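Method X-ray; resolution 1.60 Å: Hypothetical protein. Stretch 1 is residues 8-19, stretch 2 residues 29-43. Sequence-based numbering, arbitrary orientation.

Stretch 1 8-19: QLNRLLLEWIGA
Stretch 2 29-43: AYDVEAASVLQAVYE

How do the two backbones lie against each other? Residues 8-19 are helical throughout, with phi/psi near -60/-45 and bonds such as Ile 17 N to Leu 13 O at 3.0 Å. The second helix spans 31-41, with Tyr 30 at its N-cap position. The axes approach to 9.0 Å, and their N-to-C directions differ by 127°, so the two helices run obliquely opposed. Register is set by Ile 17 CA lying 5.5 Å from Ala 34 CA and Gly 18 CA 5.6 Å from Tyr 30 CA.

What does Ile 17, the residue with the most covered surface, pack against? Its CA-to-CB bond points toward the second helix, and chi1 m with chi2 t (153°) carries CD1 to 3.7 Å from Val 37 CG1. Its CG2 lies 3.8 Å from Ala 34 CB, a small methyl, at a point where the two backbones lie near each other. Next to it, Gly 18 has no side chain, and its O sits 3.8 Å from Tyr 30 CD2.

How does Leu 38 fill the next part of the contact? Rotamer t, p (chi1 -179°, chi2 66°) places its CD1 3.6 Å from Leu 13 CD1; Leu 13 is m, t (chi1 -68°, chi2 162°). Leu 14, likewise m, t (chi1 -69°, chi2 166°), starts sideways but bends inward, bringing its CD2 4.0 Å from Leu 38 CB and 3.8 Å from Ala 34 CB. These contacts are apolar, joined by van der Waals packing and the exclusion of water.

What closes the contact at the start of the first helix? Tyr 42 (chi1 -77°, chi2 -76°) follows the second helix, and its side chain reaches back toward the start of the first, where its OH lies 4.1 Å from Leu 9 CD2. Asn 10 (chi1 m) also brings its side-chain end nearer the second stretch. Across the interface no hydrogen bond is clear, and apolar packing dominates the 544 Å² buried.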

ATOM      1  N   GLN A   8      -6.774  10.756  10.685  1.00 19.39           N
ATOM      2  CA  GLN A   8      -6.736  11.508   9.422  1.00 18.28           C
ATOM      3  C   GLN A   8      -5.652  10.983   8.466  1.00 16.43           C
ATOM      4  O   GLN A   8      -5.941  10.711   7.283  1.00 14.81           O
ATOM      5  CB  GLN A   8      -6.556  13.006   9.713  1.00 19.95           C
ATOM      6  CG  GLN A   8      -5.328  13.331  10.562  1.00 24.84           C
ATOM      7  CD  GLN A   8      -5.616  14.268  11.720  1.00 29.07           C
ATOM      8  OE1 GLN A   8      -6.587  14.085  12.456  1.00 32.57           O
ATOM      9  NE2 GLN A   8      -4.749  15.253  11.907  1.00 31.70           N
ATOM     10  N   LEU A   9      -4.427  10.829   8.976  1.00 14.39           N
ATOM     11  CA  LEU A   9      -3.340  10.262   8.175  1.00 13.77           C
ATOM     12  C   LEU A   9      -3.709   8.855   7.689  1.00 11.74           C
ATOM     13  O   LEU A   9      -3.563   8.536   6.522  1.00 12.12           O
ATOM     14  CB  LEU A   9      -2.018  10.213   8.950  1.00 13.71           C
ATOM     15  CG  LEU A   9      -0.845   9.628   8.154  1.00 15.55           C
ATOM     16  CD1 LEU A   9      -0.567  10.462   6.921  1.00 15.63           C
ATOM     17  CD2 LEU A   9       0.392   9.476   9.041  1.00 15.43           C
ATOM     18  N   ASN A  10      -4.194   8.016   8.592  1.00 10.74           N
ATOM     19  CA  ASN A  10      -4.547   6.671   8.168  1.00  9.11           C
ATOM     20  C   ASN A  10      -5.619   6.635   7.100  1.00  9.22           C
ATOM     21  O   ASN A  10      -5.510   5.850   6.165  1.00  9.59           O
ATOM     22  CB  ASN A  10      -4.922   5.809   9.379  1.00  9.47           C
ATOM     23  CG  ASN A  10      -3.710   5.515  10.259  1.00  9.28           C
ATOM     24  OD1 ASN A  10      -2.576   5.615   9.798  1.00 11.05           O
ATOM     25  ND2 ASN A  10      -3.949   5.213  11.533  1.00 11.94           N
ATOM     26  N   ARG A  11      -6.636   7.480   7.225  1.00 10.81           N
ATOM     27  CA  ARG A  11      -7.697   7.481   6.201  1.00 11.95           C
ATOM     28  C   ARG A  11      -7.106   7.839   4.838  1.00 12.08           C
ATOM     29  O   ARG A  11      -7.479   7.239   3.808  1.00 10.78           O
ATOM     30  CB  ARG A  11      -8.873   8.403   6.586  1.00 12.53           C
ATOM     31  CG  ARG A  11      -9.739   7.831   7.700  1.00 15.34           C
ATOM     32  CD  ARG A  11     -11.025   8.671   7.913  1.00 17.06           C
ATOM     33  NE  ARG A  11     -10.770  10.102   8.084  1.00 22.94           N
ATOM     34  CZ  ARG A  11     -10.597  10.713   9.258  1.00 25.72           C
ATOM     35  NH1 ARG A  11     -10.642  10.021  10.395  1.00 24.60           N
ATOM     36  NH2 ARG A  11     -10.374  12.030   9.295  1.00 28.16           N
ATOM     37  N   LEU A  12      -6.190   8.809   4.834  1.00 11.74           N
ATOM     38  CA  LEU A  12      -5.544   9.244   3.587  1.00 11.58           C
ATOM     39  C   LEU A  12      -4.693   8.121   2.994  1.00 10.79           C
ATOM     40  O   LEU A  12      -4.774   7.818   1.791  1.00 10.21           O
ATOM     41  CB  LEU A  12      -4.696  10.490   3.836  1.00 12.41           C
ATOM     42  CG  LEU A  12      -4.262  11.254   2.598  1.00 16.90           C
ATOM     43  CD1 LEU A  12      -5.463  11.541   1.683  1.00 18.32           C
ATOM     44  CD2 LEU A  12      -3.609  12.527   3.080  1.00 18.09           C
ATOM     45  N   LEU A  13      -3.894   7.477   3.841  1.00  9.59           N
ATOM     46  CA  LEU A  13      -3.136   6.322   3.392  1.00  8.23           C
ATOM     47  C   LEU A  13      -4.047   5.236   2.800  1.00  7.58           C
ATOM     48  O   LEU A  13      -3.771   4.702   1.734  1.00  8.34           O
ATOM     49  CB  LEU A  13      -2.300   5.703   4.528  1.00  8.89           C
ATOM     50  CG  LEU A  13      -1.148   6.577   5.011  1.00  8.92           C
ATOM     51  CD1 LEU A  13      -0.710   6.095   6.365  1.00  9.61           C
ATOM     52  CD2 LEU A  13       0.021   6.542   4.017  1.00  9.85           C
ATOM     53  N   LEU A  14      -5.115   4.906   3.504  1.00  8.50           N
ATOM     54  CA  LEU A  14      -6.067   3.917   2.988  1.00  8.67           C
ATOM     55  C   LEU A  14      -6.662   4.336   1.641  1.00  8.82           C
ATOM     56  O   LEU A  14      -6.823   3.493   0.739  1.00 10.43           O
ATOM     57  CB  LEU A  14      -7.182   3.585   3.985  1.00  9.92           C
ATOM     58  CG  LEU A  14      -6.745   2.798   5.240  1.00  9.06           C
ATOM     59  CD1 LEU A  14      -7.840   2.839   6.299  1.00  9.63           C
ATOM     60  CD2 LEU A  14      -6.308   1.348   4.938  1.00  9.21           C
ATOM     61  N   GLU A  15      -7.031   5.602   1.518  1.00 10.12           N
ATOM     62  CA  GLU A  15      -7.517   6.125   0.224  1.00 11.27           C
ATOM     63  C   GLU A  15      -6.524   5.937  -0.902  1.00 10.63           C
ATOM     64  O   GLU A  15      -6.872   5.431  -1.979  1.00 10.38           O
ATOM     65  CB  GLU A  15      -7.925   7.588   0.340  1.00 12.56           C
ATOM     66  CG  GLU A  15      -9.251   7.796   1.031  1.00 18.88           C
ATOM     67  CD  GLU A  15      -9.510   9.278   1.310  1.00 27.16           C
ATOM     68  OE1 GLU A  15      -8.687   9.912   2.022  1.00 29.74           O
ATOM     69  OE2 GLU A  15     -10.541   9.801   0.822  1.00 31.68           O
ATOM     70  N   TRP A  16      -5.272   6.306  -0.647  1.00 10.35           N
ATOM     71  CA  TRP A  16      -4.211   6.135  -1.641  1.00 10.85           C
ATOM     72  C   TRP A  16      -4.013   4.677  -2.032  1.00  9.56           C
ATOM     73  O   TRP A  16      -3.797   4.365  -3.204  1.00  9.77           O
ATOM     74  CB  TRP A  16      -2.901   6.700  -1.100  1.00 12.14           C
ATOM     75  CG  TRP A  16      -2.847   8.196  -1.051  1.00 15.20           C
ATOM     76  CD1 TRP A  16      -3.892   9.074  -1.160  1.00 15.75           C
ATOM     77  CD2 TRP A  16      -1.691   8.982  -0.765  1.00 18.53           C
ATOM     78  NE1 TRP A  16      -3.440  10.365  -1.043  1.00 18.44           N
ATOM     79  CE2 TRP A  16      -2.092  10.334  -0.774  1.00 19.85           C
ATOM     80  CE3 TRP A  16      -0.343   8.679  -0.545  1.00 19.78           C
ATOM     81  CZ2 TRP A  16      -1.187  11.380  -0.548  1.00 19.11           C
ATOM     82  CZ3 TRP A  16       0.551   9.726  -0.304  1.00 18.68           C
ATOM     83  CH2 TRP A  16       0.124  11.060  -0.327  1.00 17.72           C
ATOM     84  N   ILE A  17      -4.081   3.762  -1.052  1.00  8.09           N
ATOM     85  CA  ILE A  17      -3.832   2.365  -1.348  1.00  7.54           C
ATOM     86  C   ILE A  17      -4.974   1.836  -2.202  1.00  8.99           C
ATOM     87  O   ILE A  17      -4.728   1.196  -3.222  1.00  9.12           O
ATOM     88  CB  ILE A  17      -3.637   1.503  -0.085  1.00  7.38           C
ATOM     89  CG1 ILE A  17      -2.418   1.979   0.669  1.00  5.41           C
ATOM     90  CG2 ILE A  17      -3.488   0.040  -0.504  1.00  7.58           C
ATOM     91  CD1 ILE A  17      -2.478   1.686   2.212  1.00  6.41           C
ATOM     92  N   GLY A  18      -6.207   2.160  -1.813  1.00  8.85           N
ATOM     93  CA  GLY A  18      -7.374   1.705  -2.611  1.00 10.21           C
ATOM     94  C   GLY A  18      -7.275   2.260  -4.022  1.00 11.30           C
ATOM     95  O   GLY A  18      -7.471   1.535  -5.041  1.00 11.65           O
ATOM     96  N   ALA A  19      -6.945   3.551  -4.090  1.00 10.79           N
ATOM     97  CA  ALA A  19      -6.870   4.250  -5.382  1.00 12.49           C
ATOM     98  C   ALA A  19      -5.812   3.714  -6.331  1.00 11.93           C
ATOM     99  O   ALA A  19      -5.953   3.842  -7.573  1.00 13.86           O
ATOM    100  CB  ALA A  19      -6.705   5.744  -5.182  1.00 13.81           C
ATOM    101  N   ALA A  29     -12.585  -2.192  -4.043  1.00 14.92           N
ATOM    102  CA  ALA A  29     -12.386  -3.624  -4.121  1.00 13.60           C
ATOM    103  C   ALA A  29     -11.246  -4.110  -3.217  1.00 11.92           C
ATOM    104  O   ALA A  29     -10.950  -5.314  -3.182  1.00 11.10           O
ATOM    105  CB  ALA A  29     -12.109  -4.042  -5.583  1.00 13.77           C
ATOM    106  N   TYR A  30     -10.578  -3.173  -2.535  1.00 10.21           N
ATOM    107  CA  TYR A  30      -9.296  -3.513  -1.865  1.00  8.70           C
ATOM    108  C   TYR A  30      -9.232  -3.226  -0.384  1.00  9.37           C
ATOM    109  O   TYR A  30      -8.139  -3.064   0.169  1.00 10.23           O
ATOM    110  CB  TYR A  30      -8.136  -2.759  -2.534  1.00  8.70           C
ATOM    111  CG  TYR A  30      -7.990  -2.967  -4.036  1.00  7.45           C
ATOM    112  CD1 TYR A  30      -7.205  -4.006  -4.546  1.00  7.38           C
ATOM    113  CD2 TYR A  30      -8.577  -2.058  -4.929  1.00  8.95           C
ATOM    114  CE1 TYR A  30      -7.057  -4.177  -5.924  1.00  7.97           C
ATOM    115  CE2 TYR A  30      -8.433  -2.215  -6.318  1.00  9.22           C
ATOM    116  CZ  TYR A  30      -7.639  -3.228  -6.797  1.00  8.13           C
ATOM    117  OH  TYR A  30      -7.493  -3.353  -8.153  1.00  9.99           O
ATOM    118  N   ASP A  31     -10.378  -3.156   0.292  1.00  9.28           N
ATOM    119  CA  ASP A  31     -10.361  -2.764   1.718  1.00 10.12           C
ATOM    120  C   ASP A  31      -9.503  -3.678   2.579  1.00  9.72           C
ATOM    121  O   ASP A  31      -8.809  -3.202   3.504  1.00  8.74           O
ATOM    122  CB  ASP A  31     -11.785  -2.715   2.295  1.00 10.82           C
ATOM    123  CG  ASP A  31     -12.628  -1.611   1.695  1.00 14.68           C
ATOM    124  OD1 ASP A  31     -12.089  -0.683   1.046  1.00 14.96           O
ATOM    125  OD2 ASP A  31     -13.851  -1.670   1.905  1.00 20.81           O
ATOM    126  N   VAL A  32      -9.520  -4.974   2.290  1.00  8.58           N
ATOM    127  CA  VAL A  32      -8.753  -5.956   3.082  1.00  8.55           C
ATOM    128  C   VAL A  32      -7.243  -5.703   2.863  1.00  7.75           C
ATOM    129  O   VAL A  32      -6.455  -5.583   3.816  1.00  7.85           O
ATOM    130  CB  VAL A  32      -9.153  -7.369   2.675  1.00  9.53           C
ATOM    131  CG1 VAL A  32      -8.214  -8.413   3.280  1.00  7.85           C
ATOM    132  CG2 VAL A  32     -10.597  -7.614   3.101  1.00  6.66           C
ATOM    133  N   GLU A  33      -6.873  -5.578   1.587  1.00  7.52           N
ATOM    134  CA  GLU A  33      -5.476  -5.410   1.225  1.00  7.86           C
ATOM    135  C   GLU A  33      -4.955  -4.055   1.698  1.00  8.21           C
ATOM    136  O   GLU A  33      -3.807  -3.972   2.194  1.00  7.74           O
ATOM    137  CB  GLU A  33      -5.324  -5.574  -0.294  1.00  8.20           C
ATOM    138  CG  GLU A  33      -5.666  -6.991  -0.798  1.00  9.17           C
ATOM    139  CD  GLU A  33      -7.134  -7.332  -0.708  1.00 10.07           C
ATOM    140  OE1 GLU A  33      -7.980  -6.438  -0.933  1.00  8.09           O
ATOM    141  OE2 GLU A  33      -7.449  -8.506  -0.423  1.00 13.61           O
ATOM    142  N   ALA A  34      -5.784  -3.016   1.583  1.00  7.36           N
ATOM    143  CA  ALA A  34      -5.401  -1.687   2.100  1.00  7.54           C
ATOM    144  C   ALA A  34      -5.120  -1.710   3.600  1.00  7.02           C
ATOM    145  O   ALA A  34      -4.117  -1.128   4.044  1.00  7.58           O
ATOM    146  CB  ALA A  34      -6.440  -0.649   1.757  1.00  7.50           C
ATOM    147  N   ALA A  35      -5.975  -2.408   4.369  1.00  7.36           N
ATOM    148  CA  ALA A  35      -5.726  -2.513   5.816  1.00  6.59           C
ATOM    149  C   ALA A  35      -4.374  -3.194   6.096  1.00  6.55           C
ATOM    150  O   ALA A  35      -3.641  -2.776   7.016  1.00  7.34           O
ATOM    151  CB  ALA A  35      -6.858  -3.300   6.480  1.00  6.50           C
ATOM    152  N   SER A  36      -4.072  -4.237   5.309  1.00  6.75           N
ATOM    153  CA  SER A  36      -2.847  -4.993   5.489  1.00  8.07           C
ATOM    154  C   SER A  36      -1.639  -4.141   5.144  1.00  7.00           C
ATOM    155  O   SER A  36      -0.625  -4.165   5.855  1.00  8.73           O
ATOM    156  CB  SER A  36      -2.878  -6.275   4.646  1.00  9.54           C
ATOM    157  OG  SER A  36      -3.855  -7.168   5.156  1.00 14.39           O
ATOM    158  N   VAL A  37      -1.778  -3.337   4.095  1.00  6.46           N
ATOM    159  CA  VAL A  37      -0.648  -2.490   3.682  1.00  6.48           C
ATOM    160  C   VAL A  37      -0.471  -1.403   4.750  1.00  7.05           C
ATOM    161  O   VAL A  37       0.662  -1.090   5.121  1.00  6.79           O
ATOM    162  CB  VAL A  37      -0.898  -1.882   2.291  1.00  7.53           C
ATOM    163  CG1 VAL A  37       0.193  -0.846   1.971  1.00  8.71           C
ATOM    164  CG2 VAL A  37      -0.883  -2.982   1.257  1.00  7.09           C
ATOM    165  N   LEU A  38      -1.582  -0.886   5.280  1.00  6.56           N
ATOM    166  CA  LEU A  38      -1.498   0.133   6.343  1.00  7.15           C
ATOM    167  C   LEU A  38      -0.708  -0.423   7.529  1.00  7.78           C
ATOM    168  O   LEU A  38       0.165   0.263   8.071  1.00  7.79           O
ATOM    169  CB  LEU A  38      -2.876   0.619   6.796  1.00  7.09           C
ATOM    170  CG  LEU A  38      -2.789   1.700   7.882  1.00  7.25           C
ATOM    171  CD1 LEU A  38      -2.149   2.975   7.321  1.00 12.27           C
ATOM    172  CD2 LEU A  38      -4.195   1.958   8.361  1.00 11.48           C
ATOM    173  N   GLN A  39      -1.011  -1.655   7.954  1.00  8.14           N
ATOM    174  CA  GLN A  39      -0.237  -2.265   9.033  1.00 10.52           C
ATOM    175  C   GLN A  39       1.272  -2.274   8.714  1.00  9.58           C
ATOM    176  O   GLN A  39       2.102  -1.865   9.542  1.00 11.35           O
ATOM    177  CB  GLN A  39      -0.747  -3.685   9.226  1.00 10.70           C
ATOM    178  CG  GLN A  39      -0.051  -4.442  10.289  1.00 16.27           C
ATOM    179  CD  GLN A  39      -0.337  -3.867  11.642  1.00 21.37           C
ATOM    180  OE1 GLN A  39      -1.424  -3.307  11.898  1.00 28.16           O
ATOM    181  NE2 GLN A  39       0.618  -4.006  12.532  1.00 23.19           N
ATOM    182  N   ALA A  40       1.605  -2.678   7.500  1.00 11.92           N
ATOM    183  CA  ALA A  40       3.024  -2.820   7.073  1.00 10.02           C
ATOM    184  C   ALA A  40       3.691  -1.431   7.086  1.00  9.39           C
ATOM    185  O   ALA A  40       4.891  -1.329   7.312  1.00  8.70           O
ATOM    186  CB  ALA A  40       3.088  -3.384   5.675  1.00  9.83           C
ATOM    187  N   VAL A  41       2.940  -0.399   6.688  1.00  7.49           N
ATOM    188  CA  VAL A  41       3.450   1.002   6.714  1.00  8.79           C
ATOM    189  C   VAL A  41       4.021   1.368   8.098  1.00  9.36           C
ATOM    190  O   VAL A  41       5.014   2.094   8.197  1.00  9.81           O
ATOM    191  CB  VAL A  41       2.379   2.067   6.256  1.00  7.65           C
ATOM    192  CG1 VAL A  41       2.835   3.542   6.558  1.00  8.55           C
ATOM    193  CG2 VAL A  41       2.088   1.891   4.749  1.00 10.05           C
ATOM    194  N   TYR A  42       3.362   0.894   9.150  1.00 10.23           N
ATOM    195  CA  TYR A  42       3.827   1.204  10.497  1.00 12.37           C
ATOM    196  C   TYR A  42       4.946   0.292  10.976  1.00 13.20           C
ATOM    197  O   TYR A  42       5.457   0.457  12.106  1.00 14.51           O
ATOM    198  CB  TYR A  42       2.657   1.209  11.475  1.00 13.30           C
ATOM    199  CG  TYR A  42       1.848   2.468  11.341  1.00 11.90           C
ATOM    200  CD1 TYR A  42       2.310   3.676  11.863  1.00 11.35           C
ATOM    201  CD2 TYR A  42       0.649   2.462  10.647  1.00 10.84           C
ATOM    202  CE1 TYR A  42       1.582   4.839  11.730  1.00 14.76           C
ATOM    203  CE2 TYR A  42      -0.108   3.611  10.508  1.00 12.65           C
ATOM    204  CZ  TYR A  42       0.361   4.805  11.061  1.00 14.16           C
ATOM    205  OH  TYR A  42      -0.384   5.952  10.893  1.00 15.06           O
ATOM    206  N   GLU A  43       5.365  -0.637  10.129  1.00 12.99           N
ATOM    207  CA  GLU A  43       6.385  -1.615  10.546  1.00 12.46           C
ATOM    208  C   GLU A  43       7.759  -1.345   9.985  1.00 12.40           C
ATOM    209  O   GLU A  43       8.725  -2.049  10.338  1.00 12.93           O
ATOM    210  CB  GLU A  43       5.918  -3.037  10.221  1.00 13.93           C
ATOM    211  CG  GLU A  43       4.737  -3.449  11.090  1.00 16.67           C
ATOM    212  CD  GLU A  43       4.078  -4.744  10.637  1.00 22.40           C
ATOM    213  OE1 GLU A  43       4.450  -5.261   9.555  1.00 22.97           O
ATOM    214  OE2 GLU A  43       3.173  -5.225  11.365  1.00 24.20           O
TER